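Local coordinates for protein putative platelet activating factor (Streptococcus pneumoniae, PDB 2HSJ) that is of unknown function but probably acts as an ester hydrolase of the GDSL (SGNH) family, related to platelet-activating factor acetylhydrolases, at residues A113-V118 and S165-V170. Residues are numbered along the deposited sequence; the frame is centred on the assembly and turned at random.
With MG (magnesium ion), chain P.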
ATOM      1  N   ALA D 113      -2.126  31.934  -2.017  1.00 12.84           N
ATOM      2  CA  ALA D 113      -0.727  31.562  -2.239  1.00 12.51           C
ATOM      3  C   ALA D 113      -0.452  30.050  -2.046  1.00 12.43           C
ATOM      4  O   ALA D 113       0.363  29.457  -2.758  1.00 13.08           O
ATOM      5  CB  ALA D 113       0.161  32.361  -1.304  1.00 12.77           C
ATOM      6  N   ILE D 114      -1.106  29.453  -1.060  1.00 12.35           N
ATOM      7  CA  ILE D 114      -0.990  27.988  -0.842  1.00 12.50           C
ATOM      8  C   ILE D 114      -1.476  27.233  -2.106  1.00 13.00           C
ATOM      9  O   ILE D 114      -0.792  26.363  -2.642  1.00 13.59           O
ATOM     10  CB  ILE D 114      -1.764  27.547   0.408  1.00 12.95           C
ATOM     11  CG1 ILE D 114      -1.094  28.087   1.676  1.00 12.34           C
ATOM     12  CG2 ILE D 114      -1.865  26.014   0.451  1.00 13.09           C
ATOM     13  CD1 ILE D 114      -1.992  28.204   2.888  1.00 15.64           C
ATOM     14  N   ILE D 115      -2.662  27.601  -2.588  1.00 13.24           N
ATOM     15  CA  ILE D 115      -3.224  26.975  -3.779  1.00 12.46           C
ATOM     16  C   ILE D 115      -2.252  27.088  -4.943  1.00 12.33           C
ATOM     17  O   ILE D 115      -1.964  26.110  -5.652  1.00 13.08           O
ATOM     18  CB  ILE D 115      -4.588  27.620  -4.151  1.00 12.75           C
ATOM     19  CG1 ILE D 115      -5.635  27.238  -3.115  1.00 13.86           C
ATOM     20  CG2 ILE D 115      -5.030  27.174  -5.535  1.00 14.18           C
ATOM     21  CD1 ILE D 115      -6.862  28.135  -3.157  1.00 14.23           C
ATOM     22  N   GLN D 116      -1.732  28.298  -5.158  1.00 12.72           N
ATOM     23  CA  GLN D 116      -0.794  28.493  -6.255  1.00 12.54           C
ATOM     24  C   GLN D 116       0.523  27.715  -6.079  1.00 13.46           C
ATOM     25  O   GLN D 116       1.092  27.217  -7.047  1.00 14.11           O
ATOM     26  CB  GLN D 116      -0.502  29.968  -6.439  1.00 13.65           C
ATOM     27  CG  GLN D 116      -1.720  30.749  -6.839  1.00 14.57           C
ATOM     28  CD  GLN D 116      -1.465  32.244  -6.823  1.00 19.50           C
ATOM     29  OE1 GLN D 116      -0.474  32.716  -6.265  1.00 24.00           O
ATOM     30  NE2 GLN D 116      -2.359  32.991  -7.424  1.00 19.46           N
ATOM     31  N   SER D 117       1.004  27.597  -4.841  1.00 13.69           N
ATOM     32  CA  SER D 117       2.235  26.859  -4.620  1.00 15.16           C
ATOM     33  C   SER D 117       2.029  25.352  -4.884  1.00 15.21           C
ATOM     34  O   SER D 117       2.856  24.690  -5.524  1.00 15.92           O
ATOM     35  CB  SER D 117       2.714  27.128  -3.207  1.00 15.57           C
ATOM     36  OG  SER D 117       3.988  26.547  -2.989  1.00 18.68           O
ATOM     37  N   VAL D 118       0.901  24.830  -4.425  1.00 15.08           N
ATOM     38  CA  VAL D 118       0.565  23.433  -4.691  1.00 16.18           C
ATOM     39  C   VAL D 118       0.440  23.162  -6.192  1.00 16.35           C
ATOM     40  O   VAL D 118       0.908  22.115  -6.669  1.00 17.17           O
ATOM     41  CB  VAL D 118      -0.726  23.030  -3.953  1.00 16.86           C
ATOM     42  CG1 VAL D 118      -1.202  21.620  -4.390  1.00 16.53           C
ATOM     43  CG2 VAL D 118      -0.519  23.098  -2.437  1.00 15.43           C
ATOM     44  N   SER D 165     -13.807  29.233  -6.547  1.00  9.00           N
ATOM     45  CA  SER D 165     -14.397  29.357  -7.893  1.00  8.74           C
ATOM     46  C   SER D 165     -13.385  29.873  -8.916  1.00  8.04           C
ATOM     47  O   SER D 165     -13.661  29.864 -10.113  1.00  9.02           O
ATOM     48  CB  SER D 165     -15.603  30.295  -7.865  1.00  9.74           C
ATOM     49  OG  SER D 165     -15.214  31.648  -7.701  1.00 12.84           O
ATOM     50  N   ALA D 166     -12.238  30.350  -8.438  1.00  8.61           N
ATOM     51  CA  ALA D 166     -11.216  30.928  -9.327  1.00  9.12           C
ATOM     52  C   ALA D 166     -10.153  29.917  -9.766  1.00  9.42           C
ATOM     53  O   ALA D 166      -9.237  30.287 -10.510  1.00  9.25           O
ATOM     54  CB  ALA D 166     -10.540  32.136  -8.642  1.00  9.42           C
ATOM     55  N   TYR D 167     -10.264  28.668  -9.305  1.00  9.55           N
ATOM     56  CA  TYR D 167      -9.272  27.625  -9.613  1.00 10.19           C
ATOM     57  C   TYR D 167     -10.002  26.333  -9.969  1.00  9.73           C
ATOM     58  O   TYR D 167     -10.769  25.819  -9.147  1.00  9.15           O
ATOM     59  CB  TYR D 167      -8.315  27.394  -8.407  1.00 10.64           C
ATOM     60  CG  TYR D 167      -7.434  28.602  -8.173  1.00 11.72           C
ATOM     61  CD1 TYR D 167      -6.239  28.738  -8.872  1.00 14.11           C
ATOM     62  CD2 TYR D 167      -7.816  29.626  -7.306  1.00 12.99           C
ATOM     63  CE1 TYR D 167      -5.441  29.872  -8.724  1.00 13.44           C
ATOM     64  CE2 TYR D 167      -7.028  30.768  -7.139  1.00 13.61           C
ATOM     65  CZ  TYR D 167      -5.837  30.886  -7.859  1.00 14.30           C
ATOM     66  OH  TYR D 167      -5.050  32.019  -7.724  1.00 14.09           O
HETATM   67  N   MSE D 168      -9.781  25.776 -11.162  1.00  9.29           N
HETATM   68  CA  MSE D 168     -10.468  24.539 -11.532  1.00  9.80           C
HETATM   69  C   MSE D 168     -10.132  23.376 -10.584  1.00 10.18           C
HETATM   70  O   MSE D 168     -10.957  22.482 -10.373  1.00 11.21           O
HETATM   71  CB  MSE D 168     -10.118  24.108 -12.961  1.00 10.47           C
HETATM   72  CG  MSE D 168     -10.712  25.011 -14.035  1.00 12.14           C
HETATM   73 SE   MSE D 168     -12.691  25.228 -13.962  1.00 19.62          SE
HETATM   74  CE  MSE D 168     -13.238  23.333 -14.105  1.00 18.87           C
ATOM     75  N   GLN D 169      -8.920  23.386 -10.038  1.00  9.84           N
ATOM     76  CA  GLN D 169      -8.516  22.245  -9.207  1.00 11.24           C
ATOM     77  C   GLN D 169      -8.976  22.341  -7.752  1.00 10.97           C
ATOM     78  O   GLN D 169      -8.751  21.395  -6.966  1.00 11.99           O
ATOM     79  CB  GLN D 169      -7.013  22.053  -9.283  1.00 12.20           C
ATOM     80  CG  GLN D 169      -6.238  23.112  -8.561  1.00 15.16           C
ATOM     81  CD  GLN D 169      -5.958  24.402  -9.376  1.00 18.03           C
ATOM     82  OE1 GLN D 169      -6.630  24.743 -10.381  1.00 18.24           O
ATOM     83  NE2 GLN D 169      -4.948  25.134  -8.920  1.00 19.89           N
ATOM     84  N   VAL D 170      -9.606  23.464  -7.393  1.00  9.47           N
ATOM     85  CA  VAL D 170     -10.086  23.679  -6.023  1.00 10.38           C
ATOM     86  C   VAL D 170     -11.599  23.537  -5.963  1.00  9.49           C
ATOM     87  O   VAL D 170     -12.326  24.185  -6.737  1.00  9.89           O
ATOM     88  CB  VAL D 170      -9.665  25.060  -5.488  1.00  9.88           C
ATOM     89  CG1 VAL D 170     -10.054  25.192  -4.010  1.00 10.56           C
ATOM     90  CG2 VAL D 170      -8.167  25.239  -5.641  1.00 10.26           C
TER
HETATM   91 MG    MG P1304     -12.951  25.607  -8.378  1.00 10.46          MG
HETATM   92  O   HOH W   1      -3.571  23.940  -6.772  1.00 21.20           O
HETATM   93  O   HOH W   2     -13.454  23.512  -9.794  1.00 16.30           O
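Ile115 lays its CG2 methyl over one face of the Tyr167 ring, 3.9 Å from the ring centroid, a CH-pi contact shifted toward CG and CD1. It joins helix 104-121 of the alpha/beta SGNH-hydrolase fold to the loop between helix 150-164 and strand 170-173, an outermost strand, within this chain, of the parallel sheet. A beta-branched isoleucine suits this place because two branches face the loop: with CG2 anti to the backbone N and CG1 beside it (chi1 -70°), CG2 also meets Val170 CG2 at 3.7 Å, while CD1 packs against the same methyl. Valine, short and apolar, meets the isoleucine tip to tip. Ile127 of the neighbouring strand adds to this apolar layer.

Tyrosine combines a broad face for the methyl with a polar end that reaches the more exposed side of the helix. There Gln116, a long chain extended beyond CG and ending in an N-H donor, brings NE2 to Tyr167 OH at 2.9 Å, near the ring plane. The bond is bent to 147°, the oxygen lying 21° out of the amide plane. Glu112 OE2, one turn earlier, also hydrogen-bonds this hydroxyl, so two helix side chains hold the ring's end. Beside the isoleucine methyl, Gln169, bent at chi2, uses its amide NE2 to donate to a water that in turn donates to Ile115 O.

A type I turn from Tyr167 to Val170 shapes the loop, closed by Val170 N to Tyr167 O. The carbonyls of its first and last residues bind a magnesium ion: Tyr167 O and Val170 O, each at 2.3 Å, joined by Ala164 O and a water that donates to Met168 O.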